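Local coordinates for cell surface protein (Putative S-layer protein) (Clostridioides difficile R20291, PDB 5NJL) that probably serves as a surface-layer-associated adhesin of the cell wall, built on an extended three-domain fold and able to support cell adhesion in vitro, at residues Tyr29-Gln34 / Glu89-Glu93; Glu46-Leu51 / Glu72-Thr76; Val64-Asn70 / Ile211-Asp215; Ser244-Ile248 / Lys288-Glu292; Gly256-Ile262 / Glu273-Thr279. Residues are numbered along the deposited sequence.

Contact 1 of 5, residues Tyr29-Gln34 / Glu89-Glu93; sequences YTGGSQ and EVVAE
A glycine-containing loop, Tyr-29 to Gln-34, lies over the short strand 90-91, which forms a two-stranded antiparallel hairpin with strand 83-84. Tyr-29 (chi1 m) is extended; its ring lies over Ala-92, whose CB sits 3.8 Å from the ring centroid in a CH-pi contact, the small methyl fitting against the ring face, while its OH reaches Gly-81. Thr-30, paired with Val-90 at 5.1 Å between CA atoms, bonds twice: Thr-30 N to Val-90 O (2.8 Å), and Val-90 N to Thr-30 OG1 (2.8 Å), for which chi1 is p. Gly-31 is fully extended and Gly-32 has positive phi (66°); a CB on either would strike a carboxylate oxygen, of Glu-89 or Glu-93. A water joins Gly-31 O, Gln-34 N, Ala-92 N and Glu-93 OE2 where the backbones separate. Ser-33 and Gln-34 turn back, with Gln-34 CG 3.4 Å from Ala-92 CB. Glu-93, curled by chi1 p and chi2 m, accepts a 2.6 Å hydrogen bond at OE1 from Ser-33 OG.

Contact 2 of 5, residues Glu46-Leu51 / Glu72-Thr76; sequences ETLSKL and ELIVT
Ile-74 points its side chain at the loop 46-51 and is overlapped there by two leucines: Leu-48 CD2 lies 3.8 Å from Ile-74 CG2, and Leu-51 CD2 4.1 Å from Ile-74 CB. With chi1 and chi2 both m, Ile-74 also brings CG1 to 3.8 Å from Glu-46 O and 4.0 Å from Thr-47 CA, so a beta-branched residue suited to a strand fills the hollow of the loop. The loop is a connection between adjacent antiparallel strands, 40-45 and 52-54, and contains a type I beta turn from Thr-47 to Lys-50, closed by Lys-50 N to Thr-47 O at 3.0 Å. Both leucines are m,t; Leu-51 points toward the strand and sets CD1 3.8 Å from Thr-76 CG2. The segment 72-76 is extended throughout, so Ile-74 and Thr-76 face the loop while Val-75 points away. Glu-46 lies nearest Leu-73, 4.7 Å between CA atoms, but turns its carboxylate outward, where OE1 makes a long 3.8 Å salt bridge with Lys-50 NZ. Leucine and isoleucine packing dominates the 321 Å² buried, with the Glu-46 backbone also covering the strand. Strand 72-79 runs between 40-45 and 204-212 in the mixed sheet: the loop covers the Ile-74 and Thr-76 face, whereas Leu-73 and Val-75 pack against helix 57-65.

Contact 3 of 5, residues Val64-Asn70 / Ile211-Asp215; sequences VNALGEN and IKNSD. With SO4 (sulfate ion), chain R; SO4 (sulfate ion), chain H.
Asn-70 has a left-handed backbone conformation (phi 57°, psi 25°), one that asparagine tolerates better than most residues with a side chain, and from it bonds twice to the opposite segment. Asn-70 N donates to Asn-213 O at 2.7 Å, their CA atoms being 5.1 Å apart. Asn-70 OD1 accepts from Ser-214 OG at 2.5 Å. Asn-213 is the centre of an inverse gamma turn (phi -86°, psi 76°) and buries the most surface here, 108 Å². Its t side chain points toward 64-70, CB lying 3.2 Å from Gly-68 O, and ND2 makes a weak 3.0 Å hydrogen bond to Leu-67 O. The contact joins the exit of helix 57-65 to the end of strand 204-212, just where the chain leaves the five-stranded mixed sheet for strand 215-219 of the four-stranded one. Toward the helix the packing is apolar: Val-64 CG2 is 3.9 Å from Ile-211 CD1, two branched side chains suited to a buried helix-sheet seam. Leu-67 (t,p), in the loop after the helix, continues it with CD2 4.1 Å from Ile-211 CG2. Two sulfates, probably from the crystallisation liquor, are held: Glu-69 N donates to O3 of the chain R sulfate at 2.9 Å, and Asn-213 ND2 to O4 of the chain H sulfate at 3.0 Å. Asn-70 ND2 turns to Ile-272 O, in strand 271-278 of the four-stranded sheet.

Contact 4 of 5, residues Ser244-Ile248 / Lys288-Glu292; sequences SISDI and KAALE. With SO4 (sulfate ion), chain N.
Lys-288 and Ile-245, burying 84 and 83 Å², carry most of this contact between the edge strand 243-245, with the loop after it, and the C-terminal helix 281-291. Lys-288 points toward the strand with a long chain, t at chi1 to chi3 and m at chi4. Its CE lies 3.8 Å from Ile-245 CG2, 3.0 Å from Ser-246 O and 3.5 Å from Ile-248 N. The CA atoms of Ile-248 and Lys-288 are 7.6 Å apart, those of Ile-245 and Glu-292 8.0 Å. Ile-245 (m,t), the last residue of the extended strand, points at the helix and places CD1 4.2 Å from Leu-291 CB. Four residues beyond Lys-288, at the C-terminal end of the helix, Glu-292 (m,m) folds back: Glu-292 OE1 forms a 3.1 Å salt bridge with Lys-288 NZ and rests 3.8 Å from Ile-245 CG2. Ser-246 turns its side chain away from the helix, and Thr-261 N, in strand 258-265, hydrogen-bonds to Ser-246 OG. Asp-247 N donates to O3 of the chain N sulfate at 3.2 Å, and Ile-248 bends the loop with an unusual phi of 11° and psi of -62°. The helix packs on one face of the four-stranded mixed sheet, an alpha/beta layering. Lysine suits its place twice over: its methylenes pack on Ile-245 while CE, next to the ammonium, closely approaches the Ser-246 carbonyl, and the ionic pair sits beside Ile-245 with Glu-292 on the exposed side.

Contact 5 of 5, residues Gly256-Ile262 / Glu273-Thr279; sequences GKYKFTI and ELTVEST. With SO4 (sulfate ion), chain T.
Phe-260, Ile-262, Leu-274 and Val-276 form an apolar patch on one face of the strand pair. Val-276 CG2 lies over the Phe-260 ring, 4.3 Å from its centroid, a CH-pi contact, and Phe-260 CE1 approaches Val-276 CB to 3.5 Å; the p rotamer of Phe-260 swings the ring across its partner. Ile-262 CD1 lies 3.9 Å from Val-276 CG2 and 4.4 Å from Leu-274 CD2. Helices 281-291 and 232-238 cover this face through Leu-284, Leu-291 and Val-237, which suits Phe, Ile, Leu and Val here. The two strands, 258-265 and 271-278, make an antiparallel beta hairpin, their segment axes 4.7 Å apart and 159° between directions. The hydrogen-bonded pairs are Tyr-258 with Ser-278, Phe-260 with Val-276 and Ile-262 with Leu-274, each with reciprocal N-to-O bonds, as in Phe-260 N to Val-276 O at 3.0 Å and Val-276 N to Phe-260 O at 2.8 Å. Lys-259 with Glu-277 and Thr-261 with Thr-275 are non-hydrogen-bonded pairs; their polar side chains suit the opposite face, the more exposed one, where Lys-259 is exposed and the other three partly so. Gly-256 starts the segment at phi 98°, psi -47°, where a CB would jam. Lys-257 NZ makes a long salt bridge to Glu-277 OE1, 3.9 Å, and Thr-279 OG1 donates to O2 of the chain T sulfate at 3.1 Å.

In the fold
From the N terminus, the loop after helix 14-25 opens contact 1, which closes at strand 90-91; contact 2 is nested inside that loop and ties the 46-51 connection to the middle strand of the five-stranded sheet. Contact 3 opens within both loops but closes only at 211-215, after the long excursion through 101-158, and so crosses contacts 1 and 2. It meets contact 2 where strands 72-79 and 204-212 are neighbours. The chain then enters the four-stranded sheet, where contact 5, the hairpin, is nested inside contact 4, which brings the C-terminal helix to the edge strand. A Lys-212 to Glu-273 salt bridge between contacts 3 and 5 links the five- and four-stranded sheets.

Contact 1 of 5, residues Tyr29-Gln34 / Glu89-Glu93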
# COMPACT_ATOMS: atom_id res chain seq x y z
N TYR A 29 -0.57 -11.76 -12.62
CA TYR A 29 -2.02 -11.86 -12.63
C TYR A 29 -2.42 -13.16 -13.37
O TYR A 29 -1.75 -13.56 -14.33
CB TYR A 29 -2.63 -10.64 -13.31
CG TYR A 29 -2.38 -9.34 -12.58
CD1 TYR A 29 -3.16 -8.98 -11.47
CD2 TYR A 29 -1.39 -8.44 -13.02
CE1 TYR A 29 -2.93 -7.79 -10.80
CE2 TYR A 29 -1.15 -7.24 -12.34
CZ TYR A 29 -1.91 -6.91 -11.23
OH TYR A 29 -1.72 -5.73 -10.56
N THR A 30 -3.45 -13.84 -12.88
CA THR A 30 -3.90 -15.11 -13.46
C THR A 30 -5.27 -14.97 -14.11
O THR A 30 -5.88 -15.97 -14.44
CB THR A 30 -3.93 -16.23 -12.41
OG1 THR A 30 -4.79 -15.86 -11.32
CG2 THR A 30 -2.52 -16.53 -11.90
N GLY A 31 -5.73 -13.73 -14.30
CA GLY A 31 -6.97 -13.48 -15.04
C GLY A 31 -7.20 -12.00 -15.29
O GLY A 31 -6.40 -11.15 -14.88
N GLY A 32 -8.31 -11.71 -15.97
CA GLY A 32 -8.67 -10.37 -16.36
C GLY A 32 -7.73 -9.74 -17.38
O GLY A 32 -6.92 -10.43 -18.01
N SER A 33 -7.82 -8.42 -17.51
CA SER A 33 -7.12 -7.71 -18.59
C SER A 33 -5.59 -7.85 -18.51
O SER A 33 -4.92 -7.85 -19.55
CB SER A 33 -7.50 -6.22 -18.62
OG SER A 33 -6.96 -5.51 -17.52
N GLN A 34 -5.05 -7.98 -17.29
CA GLN A 34 -3.60 -8.02 -17.06
C GLN A 34 -3.03 -9.42 -16.91
O GLN A 34 -1.89 -9.58 -16.46
CB GLN A 34 -3.27 -7.16 -15.83
CG GLN A 34 -3.71 -5.70 -15.96
CD GLN A 34 -3.11 -5.00 -17.17
OE1 GLN A 34 -1.90 -4.86 -17.27
NE2 GLN A 34 -3.97 -4.56 -18.11
N GLU A 89 -9.22 -16.22 -9.58
CA GLU A 89 -8.11 -15.67 -10.37
C GLU A 89 -7.64 -14.41 -9.69
O GLU A 89 -8.45 -13.67 -9.16
CB GLU A 89 -8.56 -15.29 -11.76
CG GLU A 89 -8.99 -16.48 -12.59
CD GLU A 89 -9.71 -16.14 -13.89
OE1 GLU A 89 -10.26 -15.02 -14.14
OE2 GLU A 89 -9.78 -17.08 -14.69
N VAL A 90 -6.34 -14.17 -9.75
CA VAL A 90 -5.76 -12.93 -9.27
C VAL A 90 -5.80 -11.90 -10.40
O VAL A 90 -5.14 -12.07 -11.44
CB VAL A 90 -4.33 -13.17 -8.74
CG1 VAL A 90 -3.71 -11.86 -8.24
CG2 VAL A 90 -4.35 -14.22 -7.63
N VAL A 91 -6.54 -10.81 -10.17
CA VAL A 91 -6.80 -9.82 -11.20
C VAL A 91 -6.42 -8.40 -10.77
O VAL A 91 -6.26 -8.13 -9.58
CB VAL A 91 -8.27 -9.87 -11.67
CG1 VAL A 91 -8.60 -11.28 -12.16
CG2 VAL A 91 -9.23 -9.45 -10.57
N ALA A 92 -6.29 -7.53 -11.76
CA ALA A 92 -5.80 -6.16 -11.59
C ALA A 92 -6.89 -5.12 -11.40
O ALA A 92 -6.63 -3.97 -11.02
CB ALA A 92 -4.98 -5.77 -12.82
N GLU A 93 -8.12 -5.52 -11.70
CA GLU A 93 -9.25 -4.60 -11.69
C GLU A 93 -10.43 -5.27 -10.94
O GLU A 93 -10.53 -6.51 -10.86
CB GLU A 93 -9.61 -4.15 -13.12
CG GLU A 93 -9.98 -5.26 -14.07
CD GLU A 93 -8.77 -6.06 -14.58
OE1 GLU A 93 -7.83 -5.42 -15.10
OE2 GLU A 93 -8.77 -7.31 -14.42
O HOH W 1 -6.31 -8.42 -14.59

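Contact 2 of 5, residues Glu46-Leu51 / Glu72-Thr76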
# COMPACT_ATOMS: atom_id res chain seq x y z
N GLU A 46 20.33 4.48 -6.18
CA GLU A 46 21.25 4.93 -5.12
C GLU A 46 20.51 5.73 -4.06
O GLU A 46 20.85 5.64 -2.86
CB GLU A 46 22.39 5.78 -5.69
CG GLU A 46 23.41 4.98 -6.49
CD GLU A 46 24.16 5.82 -7.53
OE1 GLU A 46 24.31 7.05 -7.32
OE2 GLU A 46 24.60 5.25 -8.55
N THR A 47 19.51 6.50 -4.49
CA THR A 47 18.68 7.32 -3.60
C THR A 47 17.22 7.27 -4.02
O THR A 47 16.89 6.78 -5.11
CB THR A 47 19.11 8.80 -3.66
OG1 THR A 47 18.81 9.33 -4.96
CG2 THR A 47 20.63 8.94 -3.38
N LEU A 48 16.35 7.79 -3.16
CA LEU A 48 14.91 7.90 -3.46
C LEU A 48 14.59 8.78 -4.67
O LEU A 48 13.54 8.60 -5.27
CB LEU A 48 14.11 8.37 -2.24
CG LEU A 48 14.01 7.34 -1.11
CD1 LEU A 48 13.60 7.99 0.21
CD2 LEU A 48 13.05 6.22 -1.48
N SER A 49 15.48 9.69 -5.03
CA SER A 49 15.33 10.50 -6.24
C SER A 49 15.92 9.88 -7.51
O SER A 49 15.83 10.48 -8.57
CB SER A 49 15.97 11.88 -6.03
OG SER A 49 15.35 12.55 -4.95
N LYS A 50 16.55 8.71 -7.42
CA LYS A 50 17.17 8.09 -8.58
C LYS A 50 16.71 6.64 -8.75
O LYS A 50 17.49 5.77 -9.16
CB LYS A 50 18.70 8.19 -8.46
CG LYS A 50 19.22 9.62 -8.32
CD LYS A 50 20.71 9.67 -8.06
CE LYS A 50 21.53 9.39 -9.31
NZ LYS A 50 22.89 9.97 -9.21
N LEU A 51 15.45 6.37 -8.44
CA LEU A 51 14.92 5.01 -8.52
C LEU A 51 14.60 4.66 -9.97
O LEU A 51 14.15 5.50 -10.74
CB LEU A 51 13.68 4.87 -7.65
CG LEU A 51 13.84 5.06 -6.16
CD1 LEU A 51 12.47 5.01 -5.50
CD2 LEU A 51 14.76 4.01 -5.57
N GLU A 72 25.31 2.58 -0.38
CA GLU A 72 23.97 2.04 -0.19
C GLU A 72 23.12 2.07 -1.45
O GLU A 72 23.40 2.79 -2.41
CB GLU A 72 23.26 2.77 0.95
CG GLU A 72 23.08 4.26 0.73
CD GLU A 72 22.57 4.97 1.97
OE1 GLU A 72 23.17 4.80 3.06
OE2 GLU A 72 21.56 5.70 1.85
N LEU A 73 22.05 1.29 -1.38
CA LEU A 73 21.11 1.08 -2.48
C LEU A 73 19.72 1.11 -1.85
O LEU A 73 19.55 0.59 -0.74
CB LEU A 73 21.38 -0.30 -3.08
CG LEU A 73 21.08 -0.69 -4.51
CD1 LEU A 73 21.69 0.32 -5.48
CD2 LEU A 73 21.62 -2.09 -4.77
N ILE A 74 18.74 1.71 -2.53
CA ILE A 74 17.36 1.75 -2.05
C ILE A 74 16.53 0.85 -2.95
O ILE A 74 16.66 0.94 -4.16
CB ILE A 74 16.79 3.19 -2.12
CG1 ILE A 74 17.66 4.18 -1.32
CG2 ILE A 74 15.35 3.24 -1.60
CD1 ILE A 74 17.61 3.98 0.17
N VAL A 75 15.72 -0.03 -2.36
CA VAL A 75 14.79 -0.89 -3.11
C VAL A 75 13.37 -0.55 -2.64
O VAL A 75 13.10 -0.61 -1.44
CB VAL A 75 15.06 -2.38 -2.86
CG1 VAL A 75 14.08 -3.27 -3.62
CG2 VAL A 75 16.51 -2.75 -3.22
N THR A 76 12.47 -0.19 -3.57
CA THR A 76 11.04 -0.04 -3.23
C THR A 76 10.19 -1.13 -3.86
O THR A 76 10.47 -1.57 -4.97
CB THR A 76 10.49 1.35 -3.59
OG1 THR A 76 10.42 1.52 -5.01
CG2 THR A 76 11.39 2.44 -2.99

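Contact 3 of 5, residues Val64-Asn70 / Ile211-Asp215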
# COMPACT_ATOMS: atom_id res chain seq x y z
N VAL A 64 23.43 -5.07 -6.07
CA VAL A 64 23.78 -5.48 -4.70
C VAL A 64 25.21 -6.02 -4.69
O VAL A 64 26.03 -5.56 -3.90
CB VAL A 64 22.81 -6.52 -4.13
CG1 VAL A 64 23.31 -7.10 -2.81
CG2 VAL A 64 21.42 -5.91 -3.94
N ASN A 65 25.52 -6.96 -5.58
CA ASN A 65 26.89 -7.53 -5.66
C ASN A 65 27.98 -6.47 -5.86
O ASN A 65 29.07 -6.59 -5.30
CB ASN A 65 27.01 -8.61 -6.75
CG ASN A 65 26.18 -9.84 -6.46
OD1 ASN A 65 25.73 -10.06 -5.34
ND2 ASN A 65 25.96 -10.66 -7.50
N ALA A 66 27.70 -5.44 -6.65
CA ALA A 66 28.68 -4.40 -6.93
C ALA A 66 28.70 -3.25 -5.90
O ALA A 66 29.44 -2.30 -6.07
CB ALA A 66 28.45 -3.84 -8.32
N LEU A 67 27.88 -3.33 -4.85
CA LEU A 67 27.72 -2.20 -3.92
C LEU A 67 29.02 -2.00 -3.14
O LEU A 67 29.53 -2.94 -2.52
CB LEU A 67 26.57 -2.50 -2.95
CG LEU A 67 26.12 -1.40 -2.02
CD1 LEU A 67 25.71 -0.17 -2.80
CD2 LEU A 67 24.99 -1.92 -1.15
N GLY A 68 29.55 -0.79 -3.21
CA GLY A 68 30.86 -0.48 -2.60
C GLY A 68 30.82 -0.37 -1.09
O GLY A 68 29.73 -0.30 -0.49
N GLU A 69 32.00 -0.32 -0.48
CA GLU A 69 32.13 -0.18 0.98
C GLU A 69 31.52 1.13 1.43
O GLU A 69 31.77 2.18 0.83
CB GLU A 69 33.61 -0.27 1.42
CG GLU A 69 34.29 -1.62 1.15
CD GLU A 69 33.70 -2.80 1.92
OE1 GLU A 69 33.04 -2.60 2.97
OE2 GLU A 69 33.90 -3.96 1.48
N ASN A 70 30.67 1.08 2.45
CA ASN A 70 29.94 2.26 2.97
C ASN A 70 29.10 2.97 1.91
O ASN A 70 28.81 4.17 2.04
CB ASN A 70 30.89 3.24 3.72
CG ASN A 70 30.85 3.07 5.24
OD1 ASN A 70 29.94 2.46 5.80
ND2 ASN A 70 31.85 3.60 5.92
N ILE A 211 19.77 -0.76 1.66
CA ILE A 211 20.79 -1.78 1.78
C ILE A 211 22.11 -1.02 1.94
O ILE A 211 22.44 -0.20 1.11
CB ILE A 211 20.88 -2.68 0.54
CG1 ILE A 211 19.52 -3.32 0.22
CG2 ILE A 211 21.90 -3.79 0.78
CD1 ILE A 211 19.49 -3.93 -1.17
N LYS A 212 22.84 -1.30 3.01
CA LYS A 212 24.07 -0.58 3.32
C LYS A 212 25.19 -1.57 3.42
O LYS A 212 25.10 -2.56 4.16
CB LYS A 212 23.92 0.16 4.65
CG LYS A 212 22.93 1.31 4.57
CD LYS A 212 22.77 2.02 5.91
CE LYS A 212 21.72 3.12 5.81
NZ LYS A 212 21.71 4.04 6.98
N ASN A 213 26.26 -1.34 2.65
CA ASN A 213 27.44 -2.20 2.77
C ASN A 213 28.33 -1.65 3.90
O ASN A 213 29.34 -0.99 3.65
CB ASN A 213 28.21 -2.27 1.45
CG ASN A 213 29.29 -3.33 1.47
OD1 ASN A 213 29.37 -4.16 2.39
ND2 ASN A 213 30.11 -3.36 0.43
N SER A 214 27.89 -1.91 5.12
CA SER A 214 28.50 -1.36 6.32
C SER A 214 28.13 -2.22 7.51
O SER A 214 27.16 -3.01 7.46
CB SER A 214 28.01 0.05 6.61
OG SER A 214 27.99 0.88 5.48
N ASP A 215 28.92 -2.07 8.57
CA ASP A 215 28.67 -2.72 9.86
C ASP A 215 27.93 -1.67 10.65
O ASP A 215 28.48 -0.59 10.93
CB ASP A 215 30.02 -3.11 10.51
CG ASP A 215 29.86 -4.00 11.76
OD1 ASP A 215 28.77 -4.05 12.37
OD2 ASP A 215 30.85 -4.66 12.13
S SO4 R . 34.73 -0.81 -3.07
O1 SO4 R . 36.18 -0.84 -3.39
O2 SO4 R . 34.02 -0.09 -4.16
O3 SO4 R . 34.54 -0.09 -1.79
O4 SO4 R . 34.23 -2.20 -2.94
S SO4 H . 31.85 -7.24 -0.29
O1 SO4 H . 31.59 -7.68 -1.68
O2 SO4 H . 33.22 -7.67 0.09
O3 SO4 H . 30.87 -7.92 0.60
O4 SO4 H . 31.75 -5.76 -0.17

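Contact 4 of 5, residues Ser244-Ile248 / Lys288-Glu292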
# COMPACT_ATOMS: atom_id res chain seq x y z
N SER A 244 32.13 10.43 6.56
CA SER A 244 31.06 11.31 6.09
C SER A 244 30.02 11.37 7.20
O SER A 244 29.57 10.33 7.69
CB SER A 244 30.47 10.82 4.76
OG SER A 244 29.80 9.60 4.91
N ILE A 245 29.70 12.59 7.62
CA ILE A 245 28.75 12.83 8.70
C ILE A 245 27.49 13.46 8.10
O ILE A 245 27.57 14.45 7.38
CB ILE A 245 29.38 13.74 9.80
CG1 ILE A 245 30.55 13.02 10.49
CG2 ILE A 245 28.33 14.13 10.82
CD1 ILE A 245 31.44 13.90 11.34
N SER A 246 26.33 12.88 8.40
CA SER A 246 25.06 13.30 7.80
C SER A 246 24.45 14.49 8.54
O SER A 246 24.97 14.95 9.56
CB SER A 246 24.07 12.13 7.78
OG SER A 246 23.45 11.92 9.04
N ASP A 247 23.32 14.95 8.00
CA ASP A 247 22.59 16.12 8.48
C ASP A 247 22.27 16.18 9.95
O ASP A 247 21.67 15.25 10.51
CB ASP A 247 21.24 16.28 7.74
CG ASP A 247 21.38 17.01 6.43
OD1 ASP A 247 22.42 17.69 6.22
OD2 ASP A 247 20.43 16.91 5.62
N ILE A 248 22.69 17.30 10.54
CA ILE A 248 22.16 17.92 11.77
C ILE A 248 21.18 17.04 12.58
O ILE A 248 21.46 16.69 13.73
CB ILE A 248 21.51 19.32 11.46
CG1 ILE A 248 22.27 20.13 10.39
CG2 ILE A 248 21.39 20.15 12.74
CD1 ILE A 248 23.68 20.58 10.75
N LYS A 288 27.82 15.83 17.67
CA LYS A 288 28.07 16.02 16.23
C LYS A 288 29.19 17.02 15.94
O LYS A 288 30.10 16.72 15.18
CB LYS A 288 26.79 16.45 15.51
CG LYS A 288 26.96 16.57 14.02
CD LYS A 288 25.63 16.75 13.32
CE LYS A 288 25.85 16.76 11.82
NZ LYS A 288 26.75 17.84 11.35
N ALA A 289 29.12 18.20 16.55
CA ALA A 289 30.15 19.24 16.35
C ALA A 289 31.54 18.83 16.86
O ALA A 289 32.57 19.20 16.27
CB ALA A 289 29.70 20.55 16.99
N ALA A 290 31.57 18.07 17.96
CA ALA A 290 32.84 17.58 18.52
C ALA A 290 33.54 16.58 17.57
O ALA A 290 34.76 16.56 17.49
CB ALA A 290 32.64 16.96 19.89
N LEU A 291 32.76 15.78 16.85
CA LEU A 291 33.34 14.84 15.87
C LEU A 291 33.93 15.50 14.62
O LEU A 291 34.84 14.93 14.03
CB LEU A 291 32.31 13.79 15.46
CG LEU A 291 31.89 12.84 16.58
CD1 LEU A 291 30.56 12.15 16.25
CD2 LEU A 291 32.98 11.82 16.88
N GLU A 292 33.44 16.68 14.23
CA GLU A 292 33.84 17.33 12.95
C GLU A 292 35.33 17.62 12.86
O GLU A 292 35.86 18.38 13.67
CB GLU A 292 33.08 18.66 12.74
CG GLU A 292 31.55 18.57 12.58
CD GLU A 292 31.08 17.95 11.27
OE1 GLU A 292 29.88 17.60 11.20
OE2 GLU A 292 31.88 17.81 10.31
S SO4 N . 22.80 14.03 4.39
O1 SO4 N . 23.86 15.00 4.78
O2 SO4 N . 22.20 14.45 3.11
O3 SO4 N . 21.75 14.00 5.43
O4 SO4 N . 23.38 12.67 4.26

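Contact 5 of 5, residues Gly256-Ile262 / Glu273-Thr279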
# COMPACT_ATOMS: atom_id res chain seq x y z
N GLY A 256 10.27 10.46 19.42
CA GLY A 256 11.02 11.49 20.14
C GLY A 256 12.42 11.66 19.57
O GLY A 256 12.87 12.79 19.32
N LYS A 257 13.10 10.53 19.36
CA LYS A 257 14.52 10.48 18.98
C LYS A 257 14.84 11.16 17.64
O LYS A 257 14.22 10.86 16.63
CB LYS A 257 15.02 9.02 18.96
CG LYS A 257 15.21 8.47 20.37
CD LYS A 257 15.45 6.96 20.41
CE LYS A 257 16.03 6.55 21.76
NZ LYS A 257 15.99 5.09 22.01
N TYR A 258 15.80 12.08 17.68
CA TYR A 258 16.44 12.63 16.49
C TYR A 258 17.68 11.76 16.21
O TYR A 258 18.03 10.93 17.07
CB TYR A 258 16.85 14.09 16.74
CG TYR A 258 15.69 15.02 17.04
CD1 TYR A 258 15.09 15.04 18.31
CD2 TYR A 258 15.20 15.89 16.07
CE1 TYR A 258 14.02 15.90 18.58
CE2 TYR A 258 14.13 16.74 16.33
CZ TYR A 258 13.55 16.75 17.58
OH TYR A 258 12.50 17.61 17.83
N LYS A 259 18.32 11.90 15.04
CA LYS A 259 19.59 11.19 14.75
C LYS A 259 20.43 11.75 13.61
O LYS A 259 19.94 12.48 12.75
CB LYS A 259 19.39 9.67 14.55
CG LYS A 259 18.27 9.21 13.63
CD LYS A 259 17.82 7.81 14.05
CE LYS A 259 16.65 7.27 13.24
NZ LYS A 259 17.10 6.55 12.02
N PHE A 260 21.73 11.43 13.67
CA PHE A 260 22.65 11.59 12.54
C PHE A 260 23.52 10.32 12.40
O PHE A 260 23.54 9.45 13.28
CB PHE A 260 23.49 12.87 12.64
CG PHE A 260 24.63 12.81 13.65
CD1 PHE A 260 24.39 12.99 15.01
CD2 PHE A 260 25.94 12.62 13.23
CE1 PHE A 260 25.43 12.95 15.94
CE2 PHE A 260 26.98 12.58 14.15
CZ PHE A 260 26.73 12.75 15.51
N THR A 261 24.21 10.21 11.27
CA THR A 261 25.02 9.03 10.98
C THR A 261 26.44 9.47 10.70
O THR A 261 26.68 10.55 10.17
CB THR A 261 24.49 8.23 9.76
OG1 THR A 261 24.45 9.09 8.62
CG2 THR A 261 23.11 7.68 10.04
N ILE A 262 27.39 8.61 11.09
CA ILE A 262 28.79 8.79 10.73
C ILE A 262 29.17 7.51 10.03
O ILE A 262 29.07 6.43 10.62
CB ILE A 262 29.73 8.95 11.95
CG1 ILE A 262 29.11 9.84 13.02
CG2 ILE A 262 31.10 9.48 11.50
CD1 ILE A 262 29.60 9.52 14.42
N GLU A 273 28.98 2.12 9.84
CA GLU A 273 28.06 3.24 9.94
C GLU A 273 27.42 3.26 11.30
O GLU A 273 26.69 2.34 11.70
CB GLU A 273 26.96 3.24 8.88
CG GLU A 273 26.18 4.54 8.95
CD GLU A 273 24.86 4.48 8.22
OE1 GLU A 273 23.95 3.75 8.71
OE2 GLU A 273 24.74 5.15 7.19
N LEU A 274 27.66 4.37 11.97
CA LEU A 274 27.25 4.54 13.34
C LEU A 274 26.10 5.54 13.32
O LEU A 274 26.26 6.65 12.83
CB LEU A 274 28.44 5.09 14.12
CG LEU A 274 28.34 5.12 15.64
CD1 LEU A 274 27.81 3.80 16.20
CD2 LEU A 274 29.72 5.45 16.21
N THR A 275 24.96 5.12 13.85
CA THR A 275 23.83 6.01 14.05
C THR A 275 23.91 6.59 15.47
O THR A 275 24.04 5.85 16.44
CB THR A 275 22.51 5.25 13.82
OG1 THR A 275 22.50 4.72 12.49
CG2 THR A 275 21.31 6.17 14.00
N VAL A 276 23.90 7.91 15.57
CA VAL A 276 23.91 8.60 16.86
C VAL A 276 22.54 9.26 17.09
O VAL A 276 22.20 10.25 16.43
CB VAL A 276 25.03 9.66 16.91
CG1 VAL A 276 25.09 10.30 18.30
CG2 VAL A 276 26.37 9.04 16.52
N GLU A 277 21.77 8.71 18.03
CA GLU A 277 20.39 9.16 18.28
C GLU A 277 20.13 9.59 19.72
O GLU A 277 20.69 9.02 20.67
CB GLU A 277 19.39 8.08 17.85
CG GLU A 277 19.22 6.90 18.78
CD GLU A 277 18.34 5.81 18.19
OE1 GLU A 277 18.19 4.76 18.84
OE2 GLU A 277 17.81 6.00 17.07
N SER A 278 19.25 10.59 19.85
CA SER A 278 18.92 11.23 21.12
C SER A 278 17.57 11.97 21.06
O SER A 278 17.30 12.70 20.10
CB SER A 278 20.01 12.25 21.47
OG SER A 278 19.86 12.74 22.79
N THR A 279 16.75 11.78 22.10
CA THR A 279 15.56 12.63 22.32
C THR A 279 15.97 14.10 22.50
O THR A 279 15.34 15.00 21.94
CB THR A 279 14.73 12.15 23.53
OG1 THR A 279 15.58 11.99 24.67
CG2 THR A 279 14.05 10.82 23.24
S SO4 T . 15.69 15.06 27.06
O1 SO4 T . 16.76 16.04 27.36
O2 SO4 T . 15.57 14.92 25.59
O3 SO4 T . 16.01 13.75 27.66
O4 SO4 T . 14.40 15.54 27.61